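Local coordinates for protein 3-keto-5-aminohexanoate cleavage enzyme (Ralstonia eutropha, PDB 3C6C) that probably cleaves 3-keto-5-aminohexanoate, as a TIM-barrel member of the beta-keto acid cleavage enzymes, and carries a nickel ion at its metal site in this crystal, at residues A[56-62]-A[281-287]; A[102-108]-A[132-136]; A[188-193]-A[230-235]. One frame throughout, in Å; residues are numbered along the deposited sequence.

From the N terminus, the chain first reaches residues 56-62, the end of helix 47-60; interaction 1 closes 219 residues later, when the start of helix 282-295 packs beside it. That long loop holds both other contacts. Interaction 2 is local: strand 99-103 runs into a loop, and residues 132-136 return to cover it. After it closes, interaction 3 opens at the start of helix 190-201 and joins the end of helix 225-232, in series and without crossing. Interactions 1 and 2 lie on opposite sides of the chain's centre, about 25 Å between their centres. Interaction 1 joins an early helix to a late one, interaction 2 a barrel strand's end to helix 134-139, interaction 3 two mid-chain helices.

Interaction 1. Residues A[56-62]-A[281-287]; sequences EAAKAGA and TNGQLVE
In the outer helical layer of the TIM barrel, E56 and A60 near the end of helix 47-60 meet G283 and V286 in the first turns of helix 282-295. The short axes run nearly parallel, 8.1 Å apart with a crossing angle of -25°, and the backbones come closest where the CA atoms of A57 and G283 lie 4.8 Å apart. Chi1 of 175° sends E56 CG away from its own amide, and the straight chain beyond carries the carboxylate across to the N-terminal turn of helix 282-295. There G283 N donates to E56 OE2 at 2.9 Å, on the anti side of the carboxylate and tilted 23° from its plane. A water donates to E56 OE2 at 2.8 Å and accepts from N282 N and ND2; V30 and L268 also hold the N282 side chain. V286 splits its two methyls: CG1 lies 3.7 Å from A60 CB, while CG2 lies 4.0 Å from A57 CB and also approaches the CB of A62. A Schellman motif at G61 turns the chain so that A62 joins this patch. At the other end of the contact T281 and Q284 form a capping box, Q284 N donating to T281 OG1 at 3.0 Å and T281 N to Q284 OE1. Thus the G283 N-H, the water and perhaps the helix N terminus probably favour the ionised form of E56.

Interaction 2. Residues A[102-108]-A[132-136]; sequences LTCGLGA and RVKHL
H135 and L106 both place CG between backbone N and carbonyl carbon, with chi1 of 67° and 54°, and these torsions bring the imidazole and the leucine branches together from opposite directions. The H135 ring reaches the end of strand 99-103, where its NE2 donates to T103 O at 2.8 Å. The donor lies in the carbonyl plane at an N-H...O angle of 154°, the oxygen slightly off the ring plane; one bond thus ties NE2 to the T103 carbonyl. L106 spans R132 and H135 of 132-136: its CD2 approaches H135 CE1 at 3.5 Å, and CD1 lies 3.6 Å from R132 O. C104 fills in behind, its SG 3.7 Å from L136 CD1 and oblique to the imidazole. One residue before T103, L102 CB packs on L136 CD2 at 4.1 Å. At the other end the extended R132 side chain runs past the 106-108 backbone, with G107 O over one face of its guanidinium rather than hydrogen-bonded to it; R132 NE is taken up by V127 and NH1 by N164. The T103 side chain points the other way, touching H66 and H68, which bind the nickel with E269. This is the C-terminal end of a TIM-barrel strand, the usual place for such a site, and H135 holds the backbone of a residue whose side chain lies about 4 Å from the metal.

Interaction 3. Residues A[188-193]-A[230-235]; sequences FSPGDI and YQRNLI
P190 and I193, on the first turn of helix 190-201 in the helical layer of the TIM barrel, pack against Y230 and Q231 at the end of helix 225-232 and against L234 and I235 in the turn that follows. P190 CB is wedged between two of them, 3.4 Å from L234 CD1, tighter than ordinary van der Waals contact, and 3.8 Å from Y230 CE2. The side chains of P190 and Y230 cross at about a right angle, P190 CG at the ring edge in its plane. I193 has CG2 anti to its backbone N and CG1 beside that N (chi1 -64°), which parts its branches: CD1 reaches Q231 CB at 3.6 Å, while CG2 touches L234 CB at 3.9 Å and I235 CG1 at 4.0 Å. Q231 OE1 comes within 3.2 Å of S189 C, but the adjacent P190 N has no hydrogen to offer it. Behind this layer, the type I turn R232-I235 directs L234 at I193 and brings I235 CG1 alongside; K197 bonds to L234 O. At an assembly interface, Y230 stacks on Y230 of a second subunit and its hydroxyl bonds to T227 of that subunit. On the helix side S189 is the N-cap, its OG accepting from D192 N at 3.0 Å, and D192 OD2, also bonded to T149, takes the F188 N hydrogen on its anti side at 2.8 Å.

Interaction 1. Residues A[56-62]-A[281-287]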
ATOM      1  N   GLU A  56     -13.128   9.911 -35.712  1.00 17.29           N
ATOM      2  CA  GLU A  56     -13.107  11.126 -34.877  1.00 17.97           C
ATOM      3  C   GLU A  56     -12.127  10.970 -33.704  1.00 17.92           C
ATOM      4  O   GLU A  56     -11.308  11.855 -33.400  1.00 18.18           O
ATOM      5  CB  GLU A  56     -14.532  11.389 -34.352  1.00 19.01           C
ATOM      6  CG  GLU A  56     -14.711  12.544 -33.374  1.00 17.72           C
ATOM      7  CD  GLU A  56     -16.131  12.563 -32.835  1.00 23.54           C
ATOM      8  OE1 GLU A  56     -17.063  12.937 -33.583  1.00 27.02           O
ATOM      9  OE2 GLU A  56     -16.348  12.187 -31.688  1.00 24.26           O
ATOM     10  N   ALA A  57     -12.197   9.814 -33.064  1.00 16.79           N
ATOM     11  CA  ALA A  57     -11.278   9.500 -31.965  1.00 17.11           C
ATOM     12  C   ALA A  57      -9.824   9.470 -32.458  1.00 16.33           C
ATOM     13  O   ALA A  57      -8.932  10.046 -31.847  1.00 19.24           O
ATOM     14  CB  ALA A  57     -11.644   8.169 -31.276  1.00 15.14           C
ATOM     15  N   ALA A  58      -9.612   8.834 -33.615  1.00 17.71           N
ATOM     16  CA  ALA A  58      -8.271   8.740 -34.210  1.00 17.45           C
ATOM     17  C   ALA A  58      -7.699  10.130 -34.469  1.00 16.21           C
ATOM     18  O   ALA A  58      -6.550  10.443 -34.162  1.00 17.56           O
ATOM     19  CB  ALA A  58      -8.307   7.914 -35.532  1.00 16.63           C
ATOM     20  N   LYS A  59      -8.536  10.975 -35.056  1.00 16.52           N
ATOM     21  CA  LYS A  59      -8.099  12.299 -35.452  1.00 18.82           C
ATOM     22  C   LYS A  59      -7.743  13.150 -34.231  1.00 17.98           C
ATOM     23  O   LYS A  59      -6.931  14.068 -34.301  1.00 18.88           O
ATOM     24  CB  LYS A  59      -9.148  13.000 -36.321  1.00 20.08           C
ATOM     25  CG  LYS A  59      -9.167  12.490 -37.734  1.00 22.31           C
ATOM     26  CD  LYS A  59     -10.312  13.115 -38.511  1.00 27.40           C
ATOM     27  CE  LYS A  59     -10.382  12.640 -39.961  1.00 32.53           C
ATOM     28  NZ  LYS A  59     -11.624  13.182 -40.623  1.00 37.30           N
ATOM     29  N   ALA A  60      -8.369  12.830 -33.107  1.00 19.81           N
ATOM     30  CA  ALA A  60      -8.088  13.530 -31.840  1.00 17.57           C
ATOM     31  C   ALA A  60      -6.833  12.976 -31.128  1.00 18.12           C
ATOM     32  O   ALA A  60      -6.359  13.562 -30.152  1.00 18.35           O
ATOM     33  CB  ALA A  60      -9.292  13.492 -30.911  1.00 16.47           C
ATOM     34  N   GLY A  61      -6.326  11.852 -31.634  1.00 17.27           N
ATOM     35  CA  GLY A  61      -5.092  11.226 -31.171  1.00 17.94           C
ATOM     36  C   GLY A  61      -5.171   9.823 -30.569  1.00 18.18           C
ATOM     37  O   GLY A  61      -4.187   9.294 -30.064  1.00 17.37           O
ATOM     38  N   ALA A  62      -6.331   9.197 -30.628  1.00 17.99           N
ATOM     39  CA  ALA A  62      -6.500   7.841 -30.071  1.00 16.41           C
ATOM     40  C   ALA A  62      -5.638   6.815 -30.813  1.00 17.40           C
ATOM     41  O   ALA A  62      -5.489   6.861 -32.033  1.00 17.30           O
ATOM     42  CB  ALA A  62      -7.968   7.414 -30.041  1.00 18.17           C
ATOM     43  N   THR A 281     -18.744  14.369 -27.042  1.00 16.93           N
ATOM     44  CA  THR A 281     -18.375  13.484 -28.145  1.00 16.58           C
ATOM     45  C   THR A 281     -17.143  12.647 -27.752  1.00 18.33           C
ATOM     46  O   THR A 281     -16.379  12.995 -26.853  1.00 15.55           O
ATOM     47  CB  THR A 281     -18.030  14.266 -29.443  1.00 18.39           C
ATOM     48  OG1 THR A 281     -16.756  14.924 -29.279  1.00 17.02           O
ATOM     49  CG2 THR A 281     -19.178  15.293 -29.855  1.00 18.54           C
ATOM     50  N   ASN A 282     -16.929  11.557 -28.476  1.00 16.10           N
ATOM     51  CA  ASN A 282     -15.739  10.728 -28.276  1.00 16.42           C
ATOM     52  C   ASN A 282     -14.486  11.546 -28.489  1.00 15.44           C
ATOM     53  O   ASN A 282     -13.564  11.486 -27.691  1.00 17.01           O
ATOM     54  CB  ASN A 282     -15.734   9.496 -29.167  1.00 15.56           C
ATOM     55  CG  ASN A 282     -16.619   8.394 -28.628  1.00 16.15           C
ATOM     56  OD1 ASN A 282     -16.320   7.805 -27.588  1.00 16.74           O
ATOM     57  ND2 ASN A 282     -17.709   8.103 -29.342  1.00 16.16           N
ATOM     58  N   GLY A 283     -14.486  12.374 -29.528  1.00 15.58           N
ATOM     59  CA  GLY A 283     -13.339  13.239 -29.812  1.00 16.02           C
ATOM     60  C   GLY A 283     -12.983  14.160 -28.677  1.00 14.95           C
ATOM     61  O   GLY A 283     -11.816  14.379 -28.342  1.00 16.68           O
ATOM     62  N   GLN A 284     -14.010  14.698 -28.047  1.00 16.36           N
ATOM     63  CA  GLN A 284     -13.776  15.637 -26.948  1.00 16.50           C
ATOM     64  C   GLN A 284     -13.128  14.918 -25.757  1.00 15.70           C
ATOM     65  O   GLN A 284     -12.258  15.434 -25.079  1.00 15.03           O
ATOM     66  CB  GLN A 284     -15.091  16.307 -26.538  1.00 17.90           C
ATOM     67  CG  GLN A 284     -15.520  17.311 -27.542  1.00 15.67           C
ATOM     68  CD  GLN A 284     -16.955  17.759 -27.383  1.00 22.07           C
ATOM     69  OE1 GLN A 284     -17.717  17.209 -26.602  1.00 19.30           O
ATOM     70  NE2 GLN A 284     -17.332  18.761 -28.174  1.00 28.11           N
ATOM     71  N   LEU A 285     -13.571  13.707 -25.521  1.00 14.48           N
ATOM     72  CA  LEU A 285     -13.057  12.893 -24.402  1.00 16.15           C
ATOM     73  C   LEU A 285     -11.597  12.533 -24.644  1.00 14.76           C
ATOM     74  O   LEU A 285     -10.766  12.616 -23.750  1.00 16.23           O
ATOM     75  CB  LEU A 285     -13.912  11.645 -24.169  1.00 17.30           C
ATOM     76  CG  LEU A 285     -15.351  11.868 -23.690  1.00 15.70           C
ATOM     77  CD1 LEU A 285     -16.096  10.514 -23.601  1.00 15.10           C
ATOM     78  CD2 LEU A 285     -15.409  12.674 -22.341  1.00 17.83           C
ATOM     79  N   VAL A 286     -11.292  12.158 -25.889  1.00 15.18           N
ATOM     80  CA  VAL A 286      -9.923  11.856 -26.293  1.00 16.41           C
ATOM     81  C   VAL A 286      -9.054  13.098 -26.136  1.00 15.47           C
ATOM     82  O   VAL A 286      -7.931  13.041 -25.649  1.00 16.21           O
ATOM     83  CB  VAL A 286      -9.840  11.303 -27.751  1.00 15.08           C
ATOM     84  CG1 VAL A 286      -8.376  11.201 -28.191  1.00 17.54           C
ATOM     85  CG2 VAL A 286     -10.518   9.891 -27.881  1.00 14.89           C
ATOM     86  N   GLU A 287      -9.578  14.241 -26.561  1.00 17.42           N
ATOM     87  CA  GLU A 287      -8.808  15.495 -26.525  1.00 17.92           C
ATOM     88  C   GLU A 287      -8.459  15.863 -25.099  1.00 17.58           C
ATOM     89  O   GLU A 287      -7.324  16.248 -24.775  1.00 17.08           O
ATOM     90  CB  GLU A 287      -9.598  16.624 -27.176  1.00 18.32           C
ATOM     91  CG  GLU A 287      -8.940  17.969 -27.066  1.00 26.83           C
ATOM     92  CD  GLU A 287      -9.803  19.079 -27.687  1.00 40.82           C
ATOM     93  OE1 GLU A 287     -11.047  18.887 -27.806  1.00 49.39           O
ATOM     94  OE2 GLU A 287      -9.227  20.133 -28.047  1.00 46.98           O
TER
HETATM   95  O   HOH W   1     -18.456  10.580 -30.893  1.00 16.13           O

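Interaction 2. Residues A[102-108]-A[132-136]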
ATOM      1  N   LEU A 102     -12.133  -5.216 -31.111  1.00 16.63           N
ATOM      2  CA  LEU A 102     -13.541  -5.599 -31.112  1.00 17.70           C
ATOM      3  C   LEU A 102     -13.915  -6.295 -29.820  1.00 17.42           C
ATOM      4  O   LEU A 102     -13.188  -7.137 -29.302  1.00 18.31           O
ATOM      5  CB  LEU A 102     -13.888  -6.530 -32.286  1.00 13.95           C
ATOM      6  CG  LEU A 102     -13.687  -5.998 -33.705  1.00 15.97           C
ATOM      7  CD1 LEU A 102     -14.247  -7.023 -34.731  1.00 17.51           C
ATOM      8  CD2 LEU A 102     -14.191  -4.562 -33.897  1.00 21.15           C
ATOM      9  N   THR A 103     -15.074  -5.912 -29.292  1.00 17.86           N
ATOM     10  CA  THR A 103     -15.589  -6.592 -28.119  1.00 17.83           C
ATOM     11  C   THR A 103     -15.819  -8.072 -28.440  1.00 21.51           C
ATOM     12  O   THR A 103     -16.316  -8.447 -29.509  1.00 19.34           O
ATOM     13  CB  THR A 103     -16.903  -5.973 -27.575  1.00 18.41           C
ATOM     14  OG1 THR A 103     -17.232  -6.623 -26.335  1.00 20.57           O
ATOM     15  CG2 THR A 103     -18.062  -6.154 -28.586  1.00 17.64           C
ATOM     16  N   CYS A 104     -15.439  -8.894 -27.479  1.00 20.15           N
ATOM     17  CA  CYS A 104     -15.791 -10.305 -27.504  1.00 25.15           C
ATOM     18  C   CYS A 104     -16.277 -10.742 -26.132  1.00 28.79           C
ATOM     19  O   CYS A 104     -16.102 -11.896 -25.740  1.00 30.39           O
ATOM     20  CB  CYS A 104     -14.609 -11.139 -27.976  1.00 22.94           C
ATOM     21  SG  CYS A 104     -15.125 -12.710 -28.718  1.00 27.39           S
ATOM     22  N   GLY A 105     -16.848  -9.773 -25.419  1.00 28.87           N
ATOM     23  CA  GLY A 105     -17.454  -9.973 -24.090  1.00 30.93           C
ATOM     24  C   GLY A 105     -18.842 -10.583 -24.182  1.00 33.92           C
ATOM     25  O   GLY A 105     -19.442 -11.060 -23.213  1.00 35.38           O
ATOM     26  N   LEU A 106     -19.314 -10.567 -25.406  1.00 34.78           N
ATOM     27  CA  LEU A 106     -20.651 -11.093 -25.800  1.00 35.74           C
ATOM     28  C   LEU A 106     -20.851 -12.589 -25.558  1.00 34.78           C
ATOM     29  O   LEU A 106     -19.904 -13.364 -25.529  1.00 37.41           O
ATOM     30  CB  LEU A 106     -20.897 -10.781 -27.285  1.00 36.80           C
ATOM     31  CG  LEU A 106     -19.817 -11.261 -28.296  1.00 41.36           C
ATOM     32  CD1 LEU A 106     -20.137 -12.624 -28.926  1.00 36.41           C
ATOM     33  CD2 LEU A 106     -19.597 -10.183 -29.374  1.00 45.13           C
ATOM     34  N   GLY A 107     -22.107 -12.951 -25.331  1.00 32.78           N
ATOM     35  CA  GLY A 107     -22.534 -14.359 -25.215  1.00 33.56           C
ATOM     36  C   GLY A 107     -22.217 -15.069 -23.908  1.00 31.67           C
ATOM     37  O   GLY A 107     -22.015 -16.288 -23.879  1.00 32.98           O
ATOM     38  N   ALA A 108     -22.136 -14.291 -22.838  1.00 29.31           N
ATOM     39  CA  ALA A 108     -21.789 -14.794 -21.507  1.00 28.85           C
ATOM     40  C   ALA A 108     -22.838 -14.331 -20.509  1.00 28.08           C
ATOM     41  O   ALA A 108     -22.613 -14.265 -19.312  1.00 28.41           O
ATOM     42  CB  ALA A 108     -20.385 -14.316 -21.072  1.00 27.57           C
ATOM     43  N   ARG A 132     -19.390 -17.327 -30.603  1.00 25.78           N
ATOM     44  CA  ARG A 132     -18.845 -16.115 -29.964  1.00 26.51           C
ATOM     45  C   ARG A 132     -17.775 -15.462 -30.828  1.00 26.76           C
ATOM     46  O   ARG A 132     -17.598 -14.240 -30.812  1.00 27.26           O
ATOM     47  CB  ARG A 132     -18.250 -16.422 -28.594  1.00 26.11           C
ATOM     48  CG  ARG A 132     -19.268 -16.625 -27.512  1.00 31.20           C
ATOM     49  CD  ARG A 132     -18.542 -16.713 -26.208  1.00 40.80           C
ATOM     50  NE  ARG A 132     -19.306 -17.322 -25.128  1.00 44.32           N
ATOM     51  CZ  ARG A 132     -18.926 -17.241 -23.858  1.00 48.27           C
ATOM     52  NH1 ARG A 132     -17.803 -16.575 -23.577  1.00 36.24           N
ATOM     53  NH2 ARG A 132     -19.645 -17.809 -22.886  1.00 49.50           N
ATOM     54  N   VAL A 133     -17.068 -16.271 -31.600  1.00 24.53           N
ATOM     55  CA  VAL A 133     -15.866 -15.762 -32.281  1.00 24.29           C
ATOM     56  C   VAL A 133     -16.126 -15.505 -33.765  1.00 24.47           C
ATOM     57  O   VAL A 133     -15.225 -15.118 -34.520  1.00 23.61           O
ATOM     58  CB  VAL A 133     -14.616 -16.682 -32.085  1.00 25.29           C
ATOM     59  CG1 VAL A 133     -14.248 -16.853 -30.565  1.00 23.69           C
ATOM     60  CG2 VAL A 133     -14.796 -18.019 -32.793  1.00 23.23           C
ATOM     61  N   LYS A 134     -17.371 -15.714 -34.178  1.00 24.13           N
ATOM     62  CA  LYS A 134     -17.723 -15.595 -35.615  1.00 23.56           C
ATOM     63  C   LYS A 134     -17.312 -14.221 -36.207  1.00 23.00           C
ATOM     64  O   LYS A 134     -16.694 -14.121 -37.261  1.00 21.74           O
ATOM     65  CB  LYS A 134     -19.223 -15.878 -35.825  1.00 25.59           C
ATOM     66  CG  LYS A 134     -19.729 -15.588 -37.199  1.00 33.47           C
ATOM     67  CD  LYS A 134     -18.901 -16.297 -38.268  1.00 41.03           C
ATOM     68  CE  LYS A 134     -19.542 -16.156 -39.679  1.00 43.57           C
ATOM     69  NZ  LYS A 134     -20.413 -14.933 -39.839  1.00 41.38           N
ATOM     70  N   HIS A 135     -17.635 -13.161 -35.485  1.00 20.24           N
ATOM     71  CA  HIS A 135     -17.312 -11.801 -35.954  1.00 19.11           C
ATOM     72  C   HIS A 135     -15.814 -11.566 -36.045  1.00 20.56           C
ATOM     73  O   HIS A 135     -15.332 -10.823 -36.896  1.00 20.09           O
ATOM     74  CB  HIS A 135     -18.011 -10.722 -35.120  1.00 19.80           C
ATOM     75  CG  HIS A 135     -17.531 -10.628 -33.710  1.00 20.87           C
ATOM     76  ND1 HIS A 135     -17.646 -11.665 -32.805  1.00 20.19           N
ATOM     77  CD2 HIS A 135     -16.942  -9.606 -33.040  1.00 20.62           C
ATOM     78  CE1 HIS A 135     -17.147 -11.281 -31.646  1.00 22.78           C
ATOM     79  NE2 HIS A 135     -16.716 -10.037 -31.761  1.00 19.70           N
ATOM     80  N   LEU A 136     -15.079 -12.251 -35.190  1.00 17.71           N
ATOM     81  CA  LEU A 136     -13.630 -12.094 -35.156  1.00 18.99           C
ATOM     82  C   LEU A 136     -13.010 -12.753 -36.398  1.00 19.36           C
ATOM     83  O   LEU A 136     -12.079 -12.241 -36.997  1.00 20.60           O
ATOM     84  CB  LEU A 136     -13.030 -12.683 -33.879  1.00 19.51           C
ATOM     85  CG  LEU A 136     -13.435 -12.053 -32.548  1.00 20.15           C
ATOM     86  CD1 LEU A 136     -12.575 -12.709 -31.447  1.00 16.63           C
ATOM     87  CD2 LEU A 136     -13.264 -10.530 -32.611  1.00 19.70           C
TER

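Interaction 3. Residues A[188-193]-A[230-235]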
ATOM      1  N   PHE A 188     -11.584  -7.871 -13.265  1.00 18.13           N
ATOM      2  CA  PHE A 188     -12.467  -7.201 -12.295  1.00 18.92           C
ATOM      3  C   PHE A 188     -12.050  -7.428 -10.856  1.00 18.82           C
ATOM      4  O   PHE A 188     -12.698  -6.950  -9.921  1.00 19.93           O
ATOM      5  CB  PHE A 188     -13.913  -7.683 -12.478  1.00 20.41           C
ATOM      6  CG  PHE A 188     -14.529  -7.308 -13.807  1.00 20.42           C
ATOM      7  CD1 PHE A 188     -14.197  -8.003 -14.960  1.00 22.13           C
ATOM      8  CD2 PHE A 188     -15.468  -6.305 -13.890  1.00 26.03           C
ATOM      9  CE1 PHE A 188     -14.777  -7.682 -16.164  1.00 23.22           C
ATOM     10  CE2 PHE A 188     -16.056  -5.982 -15.105  1.00 22.75           C
ATOM     11  CZ  PHE A 188     -15.709  -6.675 -16.227  1.00 23.13           C
ATOM     12  N   SER A 189     -10.962  -8.177 -10.694  1.00 18.16           N
ATOM     13  CA  SER A 189     -10.505  -8.647  -9.373  1.00 17.22           C
ATOM     14  C   SER A 189      -9.081  -9.166  -9.432  1.00 17.95           C
ATOM     15  O   SER A 189      -8.577  -9.412 -10.495  1.00 17.15           O
ATOM     16  CB  SER A 189     -11.381  -9.795  -8.892  1.00 19.41           C
ATOM     17  OG  SER A 189     -11.150 -10.955  -9.690  1.00 16.91           O
ATOM     18  N   PRO A 190      -8.455  -9.375  -8.284  1.00 17.73           N
ATOM     19  CA  PRO A 190      -7.098  -9.961  -8.305  1.00 17.43           C
ATOM     20  C   PRO A 190      -7.134 -11.411  -8.798  1.00 17.25           C
ATOM     21  O   PRO A 190      -6.238 -11.884  -9.478  1.00 19.20           O
ATOM     22  CB  PRO A 190      -6.662  -9.869  -6.843  1.00 18.74           C
ATOM     23  CG  PRO A 190      -7.903  -9.718  -6.079  1.00 18.33           C
ATOM     24  CD  PRO A 190      -8.807  -8.898  -6.932  1.00 17.65           C
ATOM     25  N   GLY A 191      -8.200 -12.090  -8.428  1.00 17.90           N
ATOM     26  CA  GLY A 191      -8.417 -13.474  -8.834  1.00 18.46           C
ATOM     27  C   GLY A 191      -8.434 -13.613 -10.337  1.00 19.21           C
ATOM     28  O   GLY A 191      -7.880 -14.546 -10.904  1.00 17.50           O
ATOM     29  N   ASP A 192      -9.061 -12.646 -10.986  1.00 19.54           N
ATOM     30  CA  ASP A 192      -9.118 -12.610 -12.440  1.00 17.33           C
ATOM     31  C   ASP A 192      -7.707 -12.473 -13.039  1.00 17.81           C
ATOM     32  O   ASP A 192      -7.377 -13.098 -14.052  1.00 17.86           O
ATOM     33  CB  ASP A 192      -9.987 -11.440 -12.952  1.00 17.85           C
ATOM     34  CG  ASP A 192     -11.486 -11.600 -12.690  1.00 19.10           C
ATOM     35  OD1 ASP A 192     -11.975 -12.660 -12.197  1.00 19.05           O
ATOM     36  OD2 ASP A 192     -12.201 -10.596 -12.982  1.00 18.41           O
ATOM     37  N   ILE A 193      -6.898 -11.626 -12.411  1.00 17.31           N
ATOM     38  CA  ILE A 193      -5.501 -11.416 -12.833  1.00 15.51           C
ATOM     39  C   ILE A 193      -4.719 -12.737 -12.721  1.00 16.10           C
ATOM     40  O   ILE A 193      -3.928 -13.094 -13.596  1.00 18.28           O
ATOM     41  CB  ILE A 193      -4.798 -10.280 -12.071  1.00 16.17           C
ATOM     42  CG1 ILE A 193      -5.504  -8.951 -12.405  1.00 16.96           C
ATOM     43  CG2 ILE A 193      -3.303 -10.245 -12.401  1.00 18.15           C
ATOM     44  CD1 ILE A 193      -5.108  -7.766 -11.503  1.00 15.63           C
ATOM     45  N   TYR A 230      -2.535  -1.948  -6.098  1.00 18.81           N
ATOM     46  CA  TYR A 230      -2.576  -3.339  -5.597  1.00 17.71           C
ATOM     47  C   TYR A 230      -2.650  -4.331  -6.756  1.00 18.57           C
ATOM     48  O   TYR A 230      -1.852  -5.280  -6.855  1.00 18.28           O
ATOM     49  CB  TYR A 230      -3.741  -3.559  -4.622  1.00 19.15           C
ATOM     50  CG  TYR A 230      -4.066  -5.016  -4.430  1.00 15.34           C
ATOM     51  CD1 TYR A 230      -3.186  -5.858  -3.756  1.00 17.78           C
ATOM     52  CD2 TYR A 230      -5.234  -5.561  -4.931  1.00 17.97           C
ATOM     53  CE1 TYR A 230      -3.476  -7.220  -3.587  1.00 16.98           C
ATOM     54  CE2 TYR A 230      -5.539  -6.883  -4.769  1.00 17.95           C
ATOM     55  CZ  TYR A 230      -4.655  -7.723  -4.095  1.00 20.34           C
ATOM     56  OH  TYR A 230      -4.967  -9.034  -3.940  1.00 20.01           O
ATOM     57  N   GLN A 231      -3.583  -4.067  -7.665  1.00 16.98           N
ATOM     58  CA  GLN A 231      -3.792  -4.947  -8.796  1.00 17.20           C
ATOM     59  C   GLN A 231      -2.610  -4.864  -9.766  1.00 18.66           C
ATOM     60  O   GLN A 231      -2.218  -5.855 -10.370  1.00 18.74           O
ATOM     61  CB  GLN A 231      -5.157  -4.757  -9.460  1.00 16.37           C
ATOM     62  CG  GLN A 231      -6.279  -5.234  -8.577  1.00 17.33           C
ATOM     63  CD  GLN A 231      -7.665  -5.325  -9.199  1.00 19.21           C
ATOM     64  OE1 GLN A 231      -8.501  -6.093  -8.716  1.00 19.80           O
ATOM     65  NE2 GLN A 231      -7.940  -4.525 -10.229  1.00 16.78           N
ATOM     66  N   ARG A 232      -2.038  -3.679  -9.916  1.00 18.32           N
ATOM     67  CA  ARG A 232      -0.924  -3.508 -10.841  1.00 20.24           C
ATOM     68  C   ARG A 232       0.211  -4.434 -10.447  1.00 19.90           C
ATOM     69  O   ARG A 232       0.887  -5.030 -11.285  1.00 19.59           O
ATOM     70  CB  ARG A 232      -0.399  -2.065 -10.851  1.00 20.65           C
ATOM     71  CG  ARG A 232       0.789  -1.849 -11.810  1.00 20.90           C
ATOM     72  CD  ARG A 232       1.476  -0.536 -11.565  1.00 23.80           C
ATOM     73  NE  ARG A 232       2.047  -0.479 -10.224  1.00 24.72           N
ATOM     74  CZ  ARG A 232       2.813   0.507  -9.777  1.00 30.36           C
ATOM     75  NH1 ARG A 232       3.123   1.519 -10.576  1.00 23.51           N
ATOM     76  NH2 ARG A 232       3.281   0.474  -8.533  1.00 30.35           N
ATOM     77  N   ASN A 233       0.407  -4.553  -9.145  1.00 19.73           N
ATOM     78  CA  ASN A 233       1.566  -5.288  -8.634  0.50 20.64           C
ATOM     79  C   ASN A 233       1.431  -6.804  -8.856  1.00 20.39           C
ATOM     80  O   ASN A 233       2.414  -7.534  -8.727  1.00 22.65           O
ATOM     81  CB  ASN A 233       1.861  -4.904  -7.172  0.50 21.76           C
ATOM     82  CG  ASN A 233       2.297  -3.422  -7.018  0.50 17.53           C
ATOM     83  OD1 ASN A 233       2.627  -2.737  -7.987  0.50 20.74           O
ATOM     84  ND2 ASN A 233       2.276  -2.934  -5.788  0.50 19.29           N
ATOM     85  N   LEU A 234       0.224  -7.244  -9.222  1.00 17.27           N
ATOM     86  CA  LEU A 234      -0.049  -8.667  -9.550  1.00 16.12           C
ATOM     87  C   LEU A 234       0.160  -8.974 -11.020  1.00 19.35           C
ATOM     88  O   LEU A 234       0.233 -10.133 -11.436  1.00 20.28           O
ATOM     89  CB  LEU A 234      -1.481  -9.050  -9.206  1.00 18.18           C
ATOM     90  CG  LEU A 234      -1.880  -8.970  -7.728  1.00 18.65           C
ATOM     91  CD1 LEU A 234      -3.393  -9.278  -7.566  1.00 23.91           C
ATOM     92  CD2 LEU A 234      -1.039  -9.908  -6.881  1.00 20.57           C
ATOM     93  N   ILE A 235       0.218  -7.921 -11.812  1.00 19.85           N
ATOM     94  CA  ILE A 235       0.357  -8.066 -13.283  1.00 22.07           C
ATOM     95  C   ILE A 235       1.811  -8.388 -13.676  1.00 20.82           C
ATOM     96  O   ILE A 235       2.760  -7.798 -13.141  1.00 20.14           O
ATOM     97  CB  ILE A 235      -0.231  -6.848 -14.029  1.00 22.59           C
ATOM     98  CG1 ILE A 235      -1.752  -6.894 -13.892  1.00 23.25           C
ATOM     99  CG2 ILE A 235       0.135  -6.902 -15.520  1.00 20.84           C
ATOM    100  CD1 ILE A 235      -2.457  -5.666 -14.353  1.00 22.95           C
TER